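Local coordinates for SnoaL-like domain-containing protein (Novosphingobium aromaticivorans, PDB 2RFR) that is of unknown function but adopts the NTF2-like, cystatin-like fold of SnoaL-like proteins and assembles from three copies of its chain, at residues A[10-13]-A[14-18]; A[143-146]-A[147-150]. All coordinates share one frame; numbering follows the deposited sequence. Where two conformers were deposited one is given.

Contact 1 of 2, residues A[10-13]-A[14-18]; sequences ARLR and LLEDR
Leu14, Leu15, Glu16 and Asp17 each give their backbone N-H to the carbonyl four residues earlier, so that 10-13 and 14-18 form successive turns of the long helix 5-33. Two of these bonds are short: Glu16 N lies 2.8 Å from Leu12 O, and Asp17 N lies 2.8 Å from Arg13 O. On the Leu12 side of the helix the Glu16 chain runs back over the preceding turn, its CG 3.3 Å from Leu12 O. That course follows from chi1 of -68°, which sets CG beside the backbone N, and from the extended chain beyond it. The carboxylate carbon CD then rests 4.0 Å from Leu12 CG, the two side chains crossing at a slant, while OE1 comes 3.6 Å from Arg13 CA. The charge itself is answered by other chains of the trimer: Glu16 OE1 forms a salt bridge with Arg11 of the third subunit, and Arg11 reaches Glu16 of the second subunit in the same way. A glutamine here would probably keep much of the packing on Leu12 but take from Arg11 NH2 of the third subunit the charged partner supplied across the interface. Asp17 turns its carboxylate back as well, CG standing 3.1 Å from Arg13 O. Its OD2 accepts from a water at 2.8 Å, and Arg13 NH1 donates weakly to the same water, so the two side-chain charges are linked through it, NH1 and OD2 not being in contact. Asp17 OD1 is engaged by Arg127 in a salt bridge and by Trp132 NE1, which tie the helix to the sheet. The acids of this turn thus face two ways, Glu16 serving the subunit interface and Asp17 the chain's own sheet, whose arginine probably steadies the negative charge of Asp17.

Contact 2 of 2, residues A[143-146]-A[147-150]; sequences DGSA and AARA
Gly144 and Ser145 meet Arg149 and Ala148 where the chain leaves strand 131-141 and enters the C-terminal helix 146-152, an Asx turn leading into a serine N-cap. Asp143 begins the turn: its OD1 accepts the backbone N-H of Ser145 at 2.9 Å, the donor arriving nearly in line with the carboxylate C-O bond. At Gly144 phi is positive, 101°, and a side chain would collide with the carbonyl oxygen of Asp143, which probably explains a glycine at this point. Ser145 follows as the N-cap. Its chi1 of 80° turns OG toward the helix start, where it accepts from Ala148 N in a weak capping bond of 3.5 Å. The same hydroxyl is hydrogen-bonded to Leu141 O, which fastens the start of the helix to the end of the strand, and OG also touches Ala148 CB at 3.6 Å. Next comes Ala146, whose carbonyl takes the N-H of Ala150 at 3.1 Å as the first turn closes. Toward the sheet, the methyls of Ala147 and Ala148 pack on Ala140 of strand 131-141. From within this first turn Arg149 swings its bent chain back along the loop, chi3 of -64° bringing the guanidinium over the cap. Ser145 O stands over one face of that group, 3.3 Å above its plane and displaced toward the rim, and Ala146 CA lies over the same face, 3.6 Å from Arg149 NH2. The grip at the edge comes from Gly144: Arg149 NH1 donates to Gly144 O at 2.9 Å, approaching from above the carbonyl plane rather than along a lone pair.

The two contacts stand near opposite ends of the chain, 10-18 in the long first helix and 143-150 at the entry to the last. Their centres are 32 Å apart and their nearest atoms about 18 Å, so neither touches the other. The sheet connects them: contact 1 is anchored to it through Arg127 and Trp132, and strand 131-141, which carries Trp132, runs on into the loop of contact 2. Both also reach the second subunit, contact 1 through salt bridges and leucine packing, contact 2 through Asp143 on Cys108 and Arg149 on Asp33 of that subunit. With the function unknown, neither contact can be assigned to an active site.

Contact 1 of 2, residues A[10-13]-A[14-18]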
loop_
_atom_site.group_PDB
_atom_site.type_symbol
_atom_site.label_atom_id
_atom_site.label_comp_id
_atom_site.label_asym_id
_atom_site.label_seq_id
_atom_site.Cartn_x
_atom_site.Cartn_y
_atom_site.Cartn_z
ATOM N N ALA A 10 8.130 20.239 -15.403
ATOM C CA ALA A 10 9.011 19.841 -14.320
ATOM C C ALA A 10 8.207 19.148 -13.217
ATOM O O ALA A 10 8.616 18.120 -12.666
ATOM C CB ALA A 10 9.725 21.052 -13.737
ATOM N N ARG A 11 7.059 19.724 -12.863
ATOM C CA ARG A 11 6.226 19.160 -11.820
ATOM C C ARG A 11 5.660 17.800 -12.242
ATOM O O ARG A 11 5.600 16.868 -11.425
ATOM C CB ARG A 11 5.087 20.142 -11.524
ATOM C CG ARG A 11 5.551 21.333 -10.706
ATOM C CD ARG A 11 4.623 22.472 -10.758
ATOM N NE ARG A 11 3.293 22.143 -10.279
ATOM C CZ ARG A 11 2.225 22.902 -10.451
ATOM N NH1 ARG A 11 2.347 24.059 -11.082
ATOM N NH2 ARG A 11 1.042 22.487 -9.992
ATOM N N LEU A 12 5.262 17.659 -13.498
ATOM C CA LEU A 12 4.778 16.389 -14.012
ATOM C C LEU A 12 5.885 15.346 -13.972
ATOM O O LEU A 12 5.662 14.187 -13.595
ATOM C CB LEU A 12 4.244 16.564 -15.422
ATOM C CG LEU A 12 3.710 15.347 -16.117
ATOM C CD1 LEU A 12 2.584 14.741 -15.273
ATOM C CD2 LEU A 12 3.230 15.745 -17.523
ATOM N N ARG A 13 7.095 15.701 -14.363
ATOM C CA ARG A 13 8.202 14.770 -14.332
ATOM C C ARG A 13 8.444 14.221 -12.940
ATOM O O ARG A 13 8.739 13.053 -12.785
ATOM C CB ARG A 13 9.440 15.440 -14.905
ATOM C CG ARG A 13 10.614 14.445 -15.113
ATOM C CD ARG A 13 11.745 15.128 -15.819
ATOM N NE ARG A 13 12.844 14.272 -16.295
ATOM C CZ ARG A 13 14.050 14.283 -15.790
ATOM N NH1 ARG A 13 14.304 14.961 -14.678
ATOM N NH2 ARG A 13 15.006 13.578 -16.395
ATOM N N LEU A 14 8.321 15.086 -11.946
ATOM C CA LEU A 14 8.500 14.653 -10.566
ATOM C C LEU A 14 7.447 13.643 -10.163
ATOM O O LEU A 14 7.738 12.648 -9.525
ATOM C CB LEU A 14 8.491 15.869 -9.635
ATOM C CG LEU A 14 8.739 15.527 -8.178
ATOM C CD1 LEU A 14 10.006 14.661 -8.021
ATOM C CD2 LEU A 14 8.846 16.789 -7.296
ATOM N N LEU A 15 6.188 13.873 -10.526
ATOM C CA LEU A 15 5.118 12.898 -10.274
ATOM C C LEU A 15 5.399 11.614 -10.998
ATOM O O LEU A 15 5.184 10.534 -10.447
ATOM C CB LEU A 15 3.742 13.437 -10.637
ATOM C CG LEU A 15 3.122 14.470 -9.721
ATOM C CD1 LEU A 15 1.756 14.781 -10.314
ATOM C CD2 LEU A 15 2.963 13.930 -8.326
ATOM N N GLU A 16 5.852 11.694 -12.243
ATOM C CA GLU A 16 6.195 10.489 -12.994
ATOM C C GLU A 16 7.309 9.704 -12.343
ATOM O O GLU A 16 7.284 8.484 -12.305
ATOM C CB GLU A 16 6.535 10.825 -14.455
ATOM C CG GLU A 16 5.322 11.304 -15.239
ATOM C CD GLU A 16 5.706 11.883 -16.585
ATOM O OE1 GLU A 16 6.785 12.471 -16.740
ATOM O OE2 GLU A 16 4.920 11.786 -17.554
ATOM N N ASP A 17 8.307 10.396 -11.861
ATOM C CA ASP A 17 9.447 9.769 -11.180
ATOM C C ASP A 17 8.939 8.988 -9.966
ATOM O O ASP A 17 9.292 7.823 -9.774
ATOM C CB ASP A 17 10.442 10.852 -10.721
ATOM C CG ASP A 17 11.232 11.486 -11.829
ATOM O OD1 ASP A 17 11.357 10.926 -12.924
ATOM O OD2 ASP A 17 11.799 12.550 -11.506
ATOM N N ARG A 18 8.108 9.622 -9.139
ATOM C CA ARG A 18 7.617 8.998 -7.934
ATOM C C ARG A 18 6.748 7.805 -8.267
ATOM O O ARG A 18 6.841 6.766 -7.602
ATOM C CB ARG A 18 6.830 10.016 -7.133
ATOM C CG ARG A 18 7.702 11.126 -6.562
ATOM C CD ARG A 18 6.874 12.236 -5.875
ATOM N NE ARG A 18 6.153 11.686 -4.753
ATOM C CZ ARG A 18 6.717 11.415 -3.571
ATOM N NH1 ARG A 18 7.943 11.777 -3.340
ATOM N NH2 ARG A 18 6.021 10.865 -2.604
HETATM O O HOH W 1 12.443 15.146 -12.199
#

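Contact 2 of 2, residues A[143-146]-A[147-150]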
loop_
_atom_site.group_PDB
_atom_site.type_symbol
_atom_site.label_atom_id
_atom_site.label_comp_id
_atom_site.label_asym_id
_atom_site.label_seq_id
_atom_site.Cartn_x
_atom_site.Cartn_y
_atom_site.Cartn_z
ATOM N N ASP A 143 12.385 -7.102 14.889
ATOM C CA ASP A 143 12.432 -8.037 15.992
ATOM C C ASP A 143 13.100 -7.419 17.192
ATOM O O ASP A 143 13.495 -8.126 18.151
ATOM C CB ASP A 143 13.107 -9.305 15.595
ATOM C CG ASP A 143 14.559 -9.114 15.235
ATOM O OD1 ASP A 143 15.089 -7.973 15.277
ATOM O OD2 ASP A 143 15.187 -10.162 14.905
ATOM N N GLY A 144 13.229 -6.094 17.176
ATOM C CA GLY A 144 13.972 -5.353 18.206
ATOM C C GLY A 144 15.366 -4.964 17.736
ATOM O O GLY A 144 15.984 -4.121 18.381
ATOM N N SER A 145 15.840 -5.511 16.631
ATOM C CA SER A 145 17.152 -5.131 16.067
ATOM C C SER A 145 17.238 -3.667 15.838
ATOM O O SER A 145 16.285 -2.974 15.409
ATOM C CB SER A 145 17.466 -5.920 14.812
ATOM O OG SER A 145 16.824 -5.440 13.654
ATOM N N ALA A 146 18.452 -3.150 16.077
ATOM C CA ALA A 146 18.741 -1.744 15.822
ATOM C C ALA A 146 18.704 -1.415 14.359
ATOM O O ALA A 146 18.267 -0.333 13.935
ATOM C CB ALA A 146 20.098 -1.360 16.427
ATOM N N ALA A 147 19.165 -2.319 13.508
ATOM C CA ALA A 147 19.289 -2.017 12.063
ATOM C C ALA A 147 17.924 -1.733 11.464
ATOM O O ALA A 147 17.838 -0.863 10.575
ATOM C CB ALA A 147 19.978 -3.182 11.321
ATOM N N ALA A 148 16.880 -2.436 11.879
ATOM C CA ALA A 148 15.599 -2.234 11.243
ATOM C C ALA A 148 15.106 -0.820 11.529
ATOM O O ALA A 148 14.528 -0.200 10.654
ATOM C CB ALA A 148 14.608 -3.300 11.709
ATOM N N ARG A 149 15.239 -0.368 12.775
ATOM C CA ARG A 149 14.828 0.996 13.091
ATOM C C ARG A 149 15.606 2.027 12.312
ATOM O O ARG A 149 15.052 3.021 11.793
ATOM C CB ARG A 149 14.973 1.283 14.581
ATOM C CG ARG A 149 13.984 0.456 15.384
ATOM C CD ARG A 149 13.936 0.896 16.853
ATOM N NE ARG A 149 15.223 0.669 17.506
ATOM C CZ ARG A 149 15.611 -0.486 18.036
ATOM N NH1 ARG A 149 14.822 -1.520 18.085
ATOM N NH2 ARG A 149 16.817 -0.594 18.589
ATOM N N ALA A 150 16.909 1.805 12.142
ATOM C CA ALA A 150 17.742 2.726 11.364
ATOM C C ALA A 150 17.392 2.790 9.920
ATOM O O ALA A 150 17.491 3.858 9.305
ATOM C CB ALA A 150 19.259 2.368 11.549
#